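PDB 3BBJ: putative thioesterase II from Thermobifida fusca, which probably hydrolyses acyl thioesters such as acyl-CoA, using two fused hotdog domains in one chain. Local coordinates for residues A[10-15]-A[45-50]; A[28-33]-A[148-153]; A[35-40]-A[198-203]. All coordinates share one frame; numbering follows the deposited sequence.

In the fold
The three contacts run along helix 38-51 of the N-terminal hotdog domain and the loop leading into it. Contact 1 joins the C-terminal half of that helix to helix 7-11 and strand 14-18. Contacts 2 and 3 reach across to the C-terminal domain, and their centres are about 8 Å apart; contact 1 lies about 18 Å from contact 2 and about 16 Å from contact 3, centre to centre. Ala-11 CB packs on Tyr-30 CE1 at 3.6 Å, and Tyr-30 O lies 3.0 Å from Asn-37 N, a probable hydrogen bond. The Asp-200 and Gln-266 pair of contact 3 may correspond to the active-site aspartate and glutamine of related thioesterases.

Contact 1 (A[10-15]-A[45-50]); sequences SATEVV and LQRSAL
Val-14 and Arg-47 make the close-packed half of this contact, and Thr-12 meets the far end of the same arginine. Both methyls of Val-14 sit on the first carbon of Arg-47, CG2 to CB at 3.9 Å and CG1 to CB at 4.1 Å. CG2 also comes within 4.2 Å of Ser-48 N, so the valine rests on the flank of the helix rather than on one side chain alone. From there Arg-47 runs extended from CG to NE, away from the valine and past Thr-12, where its CD lies 3.3 Å from Thr-12 O. The last torsion, chi4 83°, then swings the guanidinium across the threonine, and the two side chains cross at about a right angle. Arg-47 NH1 ends up 2.6 Å from Thr-12 OG1, but the angle is poor for a hydrogen bond and so short a distance is doubtful. The hydroxyl has a surer partner in Phe-8 O, one turn back in helix 7-11. Buried Thr-12 completes the tight part; the open side lies at exposed Glu-13, starting away from the helix, and the partly exposed arginine. With an alanine here the CB under Val-14 stays, but losing the rest of the arm would probably open a gap beside Thr-12 and bare that flank of the chain as it leaves helix 7-11. Around the contact, Val-15 pairs through its backbone with Ala-23 of strand 21-26, so after a short turn at Thr-12 and Glu-13 the segment enters the sheet. The other side of helix 38-51 is turned to the strands, as in the hotdog fold: Leu-45 packs on Leu-102 and Leu-94, Ala-49 on Val-90 and Leu-106, and Ser-48 OG bonds to Thr-92 of strand 88-96.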
loop_
_atom_site.group_PDB
_atom_site.type_symbol
_atom_site.label_atom_id
_atom_site.label_comp_id
_atom_site.label_asym_id
_atom_site.label_seq_id
_atom_site.Cartn_x
_atom_site.Cartn_y
_atom_site.Cartn_z
ATOM N N SER A 10 7.320 14.241 -23.230
ATOM C CA SER A 10 8.740 14.255 -23.563
ATOM C C SER A 10 9.609 13.832 -22.384
ATOM O O SER A 10 10.505 12.990 -22.521
ATOM C CB SER A 10 9.156 15.664 -24.017
ATOM O OG SER A 10 10.570 15.806 -24.066
ATOM N N ALA A 11 9.335 14.429 -21.230
ATOM C CA ALA A 11 10.088 14.167 -20.007
ATOM C C ALA A 11 10.056 12.712 -19.505
ATOM O O ALA A 11 10.990 12.270 -18.838
ATOM C CB ALA A 11 9.598 15.095 -18.887
ATOM N N THR A 12 8.992 11.978 -19.812
ATOM C CA THR A 12 8.807 10.635 -19.262
ATOM C C THR A 12 9.037 9.490 -20.246
ATOM O O THR A 12 8.798 8.334 -19.909
ATOM C CB THR A 12 7.370 10.498 -18.652
ATOM O OG1 THR A 12 6.374 10.695 -19.679
ATOM C CG2 THR A 12 7.160 11.533 -17.545
ATOM N N GLU A 13 9.486 9.780 -21.461
ATOM C CA GLU A 13 9.691 8.712 -22.437
ATOM C C GLU A 13 10.885 7.856 -22.047
ATOM O O GLU A 13 11.908 8.376 -21.628
ATOM C CB GLU A 13 9.879 9.266 -23.864
ATOM C CG GLU A 13 11.155 10.080 -24.092
ATOM C CD GLU A 13 11.500 10.263 -25.572
ATOM O OE1 GLU A 13 11.243 9.336 -26.382
ATOM O OE2 GLU A 13 12.062 11.339 -25.912
ATOM N N VAL A 14 10.736 6.543 -22.187
ATOM C CA VAL A 14 11.795 5.588 -21.866
ATOM C C VAL A 14 12.094 4.788 -23.124
ATOM O O VAL A 14 11.181 4.356 -23.831
ATOM C CB VAL A 14 11.397 4.661 -20.675
ATOM C CG1 VAL A 14 10.826 5.499 -19.520
ATOM C CG2 VAL A 14 10.396 3.594 -21.092
ATOM N N VAL A 15 13.376 4.611 -23.420
ATOM C CA VAL A 15 13.787 3.943 -24.658
ATOM C C VAL A 15 14.380 2.599 -24.339
ATOM O O VAL A 15 15.224 2.477 -23.463
ATOM C CB VAL A 15 14.813 4.788 -25.477
ATOM C CG1 VAL A 15 15.330 4.015 -26.666
ATOM C CG2 VAL A 15 14.178 6.090 -25.948
ATOM N N LEU A 45 9.138 4.378 -14.441
ATOM C CA LEU A 45 9.202 2.960 -14.148
ATOM C C LEU A 45 7.926 2.280 -14.617
ATOM O O LEU A 45 7.977 1.168 -15.142
ATOM C CB LEU A 45 9.416 2.703 -12.659
ATOM C CG LEU A 45 10.778 3.002 -12.026
ATOM C CD1 LEU A 45 10.791 2.387 -10.610
ATOM C CD2 LEU A 45 11.949 2.463 -12.864
ATOM N N GLN A 46 6.783 2.946 -14.466
ATOM C CA GLN A 46 5.530 2.364 -14.939
ATOM C C GLN A 46 5.625 2.051 -16.417
ATOM O O GLN A 46 5.136 0.999 -16.852
ATOM C CB GLN A 46 4.325 3.283 -14.663
ATOM C CG GLN A 46 2.984 2.723 -15.186
ATOM C CD GLN A 46 1.776 3.557 -14.766
ATOM O OE1 GLN A 46 1.462 3.658 -13.585
ATOM N NE2 GLN A 46 1.075 4.136 -15.748
ATOM N N ARG A 47 6.218 2.976 -17.183
ATOM C CA ARG A 47 6.358 2.818 -18.635
ATOM C C ARG A 47 7.176 1.598 -19.008
ATOM O O ARG A 47 6.837 0.869 -19.937
ATOM C CB ARG A 47 7.009 4.058 -19.271
ATOM C CG ARG A 47 6.045 5.189 -19.490
ATOM C CD ARG A 47 6.481 6.133 -20.599
ATOM N NE ARG A 47 5.311 6.763 -21.208
ATOM C CZ ARG A 47 4.679 7.838 -20.741
ATOM N NH1 ARG A 47 5.085 8.452 -19.639
ATOM N NH2 ARG A 47 3.613 8.304 -21.384
ATOM N N SER A 48 8.269 1.398 -18.282
ATOM C CA SER A 48 9.125 0.257 -18.500
ATOM C C SER A 48 8.375 -1.044 -18.279
ATOM O O SER A 48 8.564 -2.013 -19.013
ATOM C CB SER A 48 10.326 0.318 -17.553
ATOM O OG SER A 48 9.925 0.310 -16.192
ATOM N N ALA A 49 7.522 -1.062 -17.265
ATOM C CA ALA A 49 6.821 -2.277 -16.882
ATOM C C ALA A 49 5.760 -2.677 -17.886
ATOM O O ALA A 49 5.616 -3.853 -18.209
ATOM C CB ALA A 49 6.217 -2.122 -15.505
ATOM N N LEU A 50 5.001 -1.708 -18.367
ATOM C CA LEU A 50 3.943 -1.993 -19.336
ATOM C C LEU A 50 4.513 -2.333 -20.715
ATOM O O LEU A 50 3.854 -2.995 -21.509
ATOM C CB LEU A 50 2.987 -0.800 -19.453
ATOM C CG LEU A 50 2.233 -0.401 -18.186
ATOM C CD1 LEU A 50 1.526 0.934 -18.395
ATOM C CD2 LEU A 50 1.262 -1.483 -17.825
#

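Contact 2 (A[28-33]-A[148-153]); sequences PGYLIG and LARVDV
Tyr-30 and Arg-150 mark the nearest approach of the two backbones, CA to CA 6.9 Å, where the chain comes out of the 3-10 turn at 28-29 on one side and is about to enter strand 151-155 on the other. The arginine reaches across this gap. Its chain bends at chi2 and again at chi3 (78°), which lays the methylene groups over the tyrosine ring instead of sending them past it. Arg-150 CD sits almost centrally above one face, 3.6 Å from the Tyr-30 ring centroid, a CH-pi contact; nearer the edge, Arg-150 CB approaches Tyr-30 CE2 at 3.6 Å. The guanidinium does not lie on the ring: its plane stands about 70° away from that of the phenol. Turned this way, Arg-150 NH1 donates to Gly-29 O over 3.1 Å with an N-H...O angle of 152°, approaching the carbonyl from the flank rather than head-on. NH1 also lies 3.4 Å from Gly-29 CA, and a beta carbon on that residue would collide with it. At the far end of the ring a water lies between Tyr-30 OH and Arg-150 O, accepting from the phenol, at a distance too short to trust, and donating to Arg-150 O at 3.1 Å. Tyr-40 stacks on the opposite face of the Tyr-30 ring, so the phenol is sandwiched between an aromatic and an aliphatic layer. Asp-184 forms a salt bridge with Arg-150 NE, and Asp-144 O accepts from NH2. Each nitrogen of this buried guanidinium thus has an acceptor, which fixes its rotation, and the paired charge probably makes it tolerable to bury the arginine where it joins the two hotdog domains.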
loop_
_atom_site.group_PDB
_atom_site.type_symbol
_atom_site.label_atom_id
_atom_site.label_comp_id
_atom_site.label_asym_id
_atom_site.label_seq_id
_atom_site.Cartn_x
_atom_site.Cartn_y
_atom_site.Cartn_z
ATOM N N PRO A 28 15.203 17.874 -15.137
ATOM C CA PRO A 28 15.438 18.660 -13.917
ATOM C C PRO A 28 14.280 19.597 -13.536
ATOM O O PRO A 28 14.268 20.153 -12.430
ATOM C CB PRO A 28 16.700 19.458 -14.254
ATOM C CG PRO A 28 16.743 19.508 -15.728
ATOM C CD PRO A 28 16.145 18.237 -16.213
ATOM N N GLY A 29 13.349 19.799 -14.468
ATOM C CA GLY A 29 12.124 20.545 -14.197
ATOM C C GLY A 29 11.236 19.885 -13.137
ATOM O O GLY A 29 10.328 20.522 -12.602
ATOM N N TYR A 30 11.496 18.607 -12.844
ATOM C CA TYR A 30 10.718 17.854 -11.847
ATOM C C TYR A 30 11.464 17.729 -10.526
ATOM O O TYR A 30 11.090 16.921 -9.661
ATOM C CB TYR A 30 10.324 16.481 -12.403
ATOM C CG TYR A 30 9.319 16.594 -13.543
ATOM C CD1 TYR A 30 9.749 16.795 -14.849
ATOM C CD2 TYR A 30 7.948 16.561 -13.304
ATOM C CE1 TYR A 30 8.844 16.918 -15.891
ATOM C CE2 TYR A 30 7.030 16.688 -14.348
ATOM C CZ TYR A 30 7.493 16.873 -15.637
ATOM O OH TYR A 30 6.622 17.007 -16.687
ATOM N N LEU A 31 12.501 18.560 -10.359
ATOM C CA LEU A 31 13.277 18.571 -9.129
ATOM C C LEU A 31 12.462 19.301 -8.095
ATOM O O LEU A 31 11.772 20.272 -8.411
ATOM C CB LEU A 31 14.628 19.271 -9.311
ATOM C CG LEU A 31 15.741 18.555 -10.088
ATOM C CD1 LEU A 31 16.869 19.546 -10.365
ATOM C CD2 LEU A 31 16.290 17.314 -9.372
ATOM N N ILE A 32 12.527 18.802 -6.871
ATOM C CA ILE A 32 11.897 19.445 -5.737
ATOM C C ILE A 32 12.981 19.991 -4.778
ATOM O O ILE A 32 12.798 20.025 -3.578
ATOM C CB ILE A 32 10.970 18.440 -4.986
ATOM C CG1 ILE A 32 11.741 17.207 -4.519
ATOM C CG2 ILE A 32 9.838 18.007 -5.845
ATOM C CD1 ILE A 32 10.955 16.346 -3.549
ATOM N N GLY A 33 14.092 20.448 -5.319
ATOM C CA GLY A 33 15.279 20.726 -4.527
ATOM C C GLY A 33 16.426 20.064 -5.259
ATOM O O GLY A 33 16.603 20.309 -6.456
ATOM N N LEU A 148 7.018 22.599 -8.814
ATOM C CA LEU A 148 5.746 23.324 -8.618
ATOM C C LEU A 148 5.126 23.877 -9.900
ATOM O O LEU A 148 3.912 24.141 -9.939
ATOM C CB LEU A 148 5.914 24.464 -7.596
ATOM C CG LEU A 148 5.990 24.065 -6.113
ATOM C CD1 LEU A 148 6.407 25.217 -5.245
ATOM C CD2 LEU A 148 4.656 23.519 -5.637
ATOM N N ALA A 149 5.959 24.048 -10.934
ATOM C CA ALA A 149 5.521 24.564 -12.251
ATOM C C ALA A 149 5.142 23.463 -13.252
ATOM O O ALA A 149 4.769 23.757 -14.392
ATOM C CB ALA A 149 6.606 25.461 -12.853
ATOM N N ARG A 150 5.246 22.208 -12.819
ATOM C CA ARG A 150 4.918 21.038 -13.655
ATOM C C ARG A 150 3.439 20.600 -13.535
ATOM O O ARG A 150 2.902 19.887 -14.413
ATOM C CB ARG A 150 5.823 19.860 -13.275
ATOM C CG ARG A 150 7.341 20.126 -13.341
ATOM C CD ARG A 150 7.832 20.330 -14.796
ATOM N NE ARG A 150 7.523 21.671 -15.306
ATOM C CZ ARG A 150 8.312 22.743 -15.199
ATOM N NH1 ARG A 150 9.502 22.678 -14.614
ATOM N NH2 ARG A 150 7.898 23.897 -15.693
ATOM N N VAL A 151 2.789 21.068 -12.470
ATOM C CA VAL A 151 1.414 20.728 -12.191
ATOM C C VAL A 151 0.651 21.943 -11.711
ATOM O O VAL A 151 1.204 22.794 -10.997
ATOM C CB VAL A 151 1.316 19.647 -11.063
ATOM C CG1 VAL A 151 1.548 18.234 -11.616
ATOM C CG2 VAL A 151 2.306 19.974 -9.922
ATOM N N ASP A 152 -0.630 21.999 -12.083
ATOM C CA ASP A 152 -1.537 23.031 -11.595
ATOM C C ASP A 152 -2.328 22.318 -10.517
ATOM O O ASP A 152 -2.843 21.235 -10.756
ATOM C CB ASP A 152 -2.486 23.547 -12.682
ATOM C CG ASP A 152 -1.799 24.433 -13.710
ATOM O OD1 ASP A 152 -0.670 24.911 -13.454
ATOM O OD2 ASP A 152 -2.405 24.652 -14.788
ATOM N N VAL A 153 -2.372 22.902 -9.323
ATOM C CA VAL A 153 -3.059 22.320 -8.188
ATOM C C VAL A 153 -4.008 23.361 -7.612
ATOM O O VAL A 153 -3.578 24.400 -7.138
ATOM C CB VAL A 153 -2.050 21.901 -7.123
ATOM C CG1 VAL A 153 -2.754 21.268 -5.937
ATOM C CG2 VAL A 153 -1.017 20.949 -7.728
HETATM O O HOH W 1 4.725 18.511 -16.485
#

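Contact 3 (A[35-40]-A[198-203]); sequences AMNGGY and AVDALP
Asn-37 and Asp-200 each carry CG trans to the backbone nitrogen, chi1 165° and -165°, and this sends their side chains past one another in opposite directions, amide and carboxylate planes only 23° apart. The amide thereby reaches the aspartate's main chain: Asn-37 ND2 donates to Asp-200 O at 3.1 Å, nearly straight, with the acceptor close to the plane of the amide. In return the carboxylate reaches the start of helix 38-51. Asp-200 OD2 accepts from Gly-39 N at 3.0 Å through its anti lone pair, a more bent bond, and the same oxygen is 3.3 Å from Asn-37 ND2. The other end of the amide stays at home as the N-cap, Tyr-40 N donating to Asn-37 OD1 at 3.0 Å. Backbones come close here, Gly-39 CA to Asp-200 CA 5.0 Å, and the lack of a side chain matters: a beta carbon on Gly-39 would be tight against Asp-200 CB. Asp-200 itself stands in the type I turn 198-201, just after helix 191-198, closed by a bond from Ala-201 N to Ala-198 O. Its remaining oxygen, OD1, accepts from Gln-266 NE2. The carboxylate is therefore gripped from both hotdog domains, by a helix-start N-H of one and a glutamine of the other, which should hold its rotation. An aspartate and a glutamine also belong to the active site of Escherichia coli thioesterase II, so this domain junction may lie at the equivalent place.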
loop_
_atom_site.group_PDB
_atom_site.type_symbol
_atom_site.label_atom_id
_atom_site.label_comp_id
_atom_site.label_asym_id
_atom_site.label_seq_id
_atom_site.Cartn_x
_atom_site.Cartn_y
_atom_site.Cartn_z
ATOM N N ALA A 35 16.738 16.642 -5.256
ATOM C CA ALA A 35 16.234 15.328 -5.666
ATOM C C ALA A 35 15.048 15.465 -6.603
ATOM O O ALA A 35 14.296 16.424 -6.535
ATOM C CB ALA A 35 15.852 14.492 -4.449
HETATM N N MSE A 36 14.888 14.482 -7.474
HETATM C CA MSE A 36 13.699 14.387 -8.319
HETATM C C MSE A 36 12.459 13.986 -7.532
HETATM O O MSE A 36 12.510 13.171 -6.614
HETATM C CB MSE A 36 13.936 13.339 -9.377
HETATM C CG MSE A 36 15.004 13.720 -10.352
HETATM SE SE MSE A 36 14.251 14.940 -11.608
HETATM C CE MSE A 36 15.829 15.576 -12.241
ATOM N N ASN A 37 11.327 14.557 -7.906
ATOM C CA ASN A 37 10.037 14.142 -7.347
ATOM C C ASN A 37 9.830 12.616 -7.568
ATOM O O ASN A 37 10.128 12.080 -8.656
ATOM C CB ASN A 37 8.917 14.964 -7.994
ATOM C CG ASN A 37 7.537 14.373 -7.752
ATOM O OD1 ASN A 37 7.015 13.632 -8.591
ATOM N ND2 ASN A 37 6.945 14.693 -6.607
ATOM N N GLY A 38 9.336 11.932 -6.527
ATOM C CA GLY A 38 9.140 10.491 -6.547
ATOM C C GLY A 38 8.138 10.023 -7.595
ATOM O O GLY A 38 8.378 9.033 -8.286
ATOM N N GLY A 39 7.024 10.736 -7.720
ATOM C CA GLY A 39 5.994 10.400 -8.696
ATOM C C GLY A 39 6.480 10.410 -10.133
ATOM O O GLY A 39 6.008 9.631 -10.970
ATOM N N TYR A 40 7.416 11.303 -10.427
ATOM C CA TYR A 40 8.003 11.369 -11.760
ATOM C C TYR A 40 8.810 10.102 -12.064
ATOM O O TYR A 40 8.737 9.572 -13.164
ATOM C CB TYR A 40 8.857 12.647 -11.903
ATOM C CG TYR A 40 9.689 12.700 -13.176
ATOM C CD1 TYR A 40 9.092 12.848 -14.421
ATOM C CD2 TYR A 40 11.078 12.586 -13.120
ATOM C CE1 TYR A 40 9.858 12.887 -15.565
ATOM C CE2 TYR A 40 11.848 12.624 -14.259
ATOM C CZ TYR A 40 11.244 12.774 -15.481
ATOM O OH TYR A 40 12.041 12.827 -16.613
ATOM N N ALA A 198 0.597 12.027 -10.344
ATOM C CA ALA A 198 -0.525 12.667 -9.643
ATOM C C ALA A 198 -0.602 12.281 -8.174
ATOM O O ALA A 198 -0.765 13.134 -7.321
ATOM C CB ALA A 198 -1.829 12.337 -10.346
ATOM N N VAL A 199 -0.444 11.001 -7.868
ATOM C CA VAL A 199 -0.559 10.518 -6.493
ATOM C C VAL A 199 0.510 11.122 -5.567
ATOM O O VAL A 199 0.355 11.088 -4.344
ATOM C CB VAL A 199 -0.470 8.952 -6.408
ATOM C CG1 VAL A 199 -1.436 8.285 -7.345
ATOM C CG2 VAL A 199 0.910 8.467 -6.728
ATOM N N ASP A 200 1.602 11.613 -6.156
ATOM C CA ASP A 200 2.710 12.239 -5.424
ATOM C C ASP A 200 2.927 13.684 -5.859
ATOM O O ASP A 200 4.013 14.224 -5.674
ATOM C CB ASP A 200 4.031 11.473 -5.653
ATOM C CG ASP A 200 5.121 11.860 -4.642
ATOM O OD1 ASP A 200 4.806 12.094 -3.452
ATOM O OD2 ASP A 200 6.299 11.907 -5.025
ATOM N N ALA A 201 1.904 14.319 -6.416
ATOM C CA ALA A 201 2.066 15.687 -6.920
ATOM C C ALA A 201 1.492 16.760 -5.987
ATOM O O ALA A 201 1.383 17.932 -6.394
ATOM C CB ALA A 201 1.438 15.810 -8.325
ATOM N N LEU A 202 1.147 16.377 -4.750
ATOM C CA LEU A 202 0.514 17.320 -3.810
ATOM C C LEU A 202 1.418 17.677 -2.628
ATOM O O LEU A 202 2.418 16.997 -2.379
ATOM C CB LEU A 202 -0.776 16.720 -3.263
ATOM C CG LEU A 202 -1.711 15.960 -4.197
ATOM C CD1 LEU A 202 -2.594 15.030 -3.344
ATOM C CD2 LEU A 202 -2.539 16.938 -5.069
ATOM N N PRO A 203 1.071 18.754 -1.886
ATOM C CA PRO A 203 1.887 19.119 -0.718
ATOM C C PRO A 203 1.908 17.974 0.272
ATOM O O PRO A 203 0.866 17.353 0.513
ATOM C CB PRO A 203 1.152 20.324 -0.119
ATOM C CG PRO A 203 0.314 20.857 -1.186
ATOM C CD PRO A 203 -0.040 19.708 -2.092
#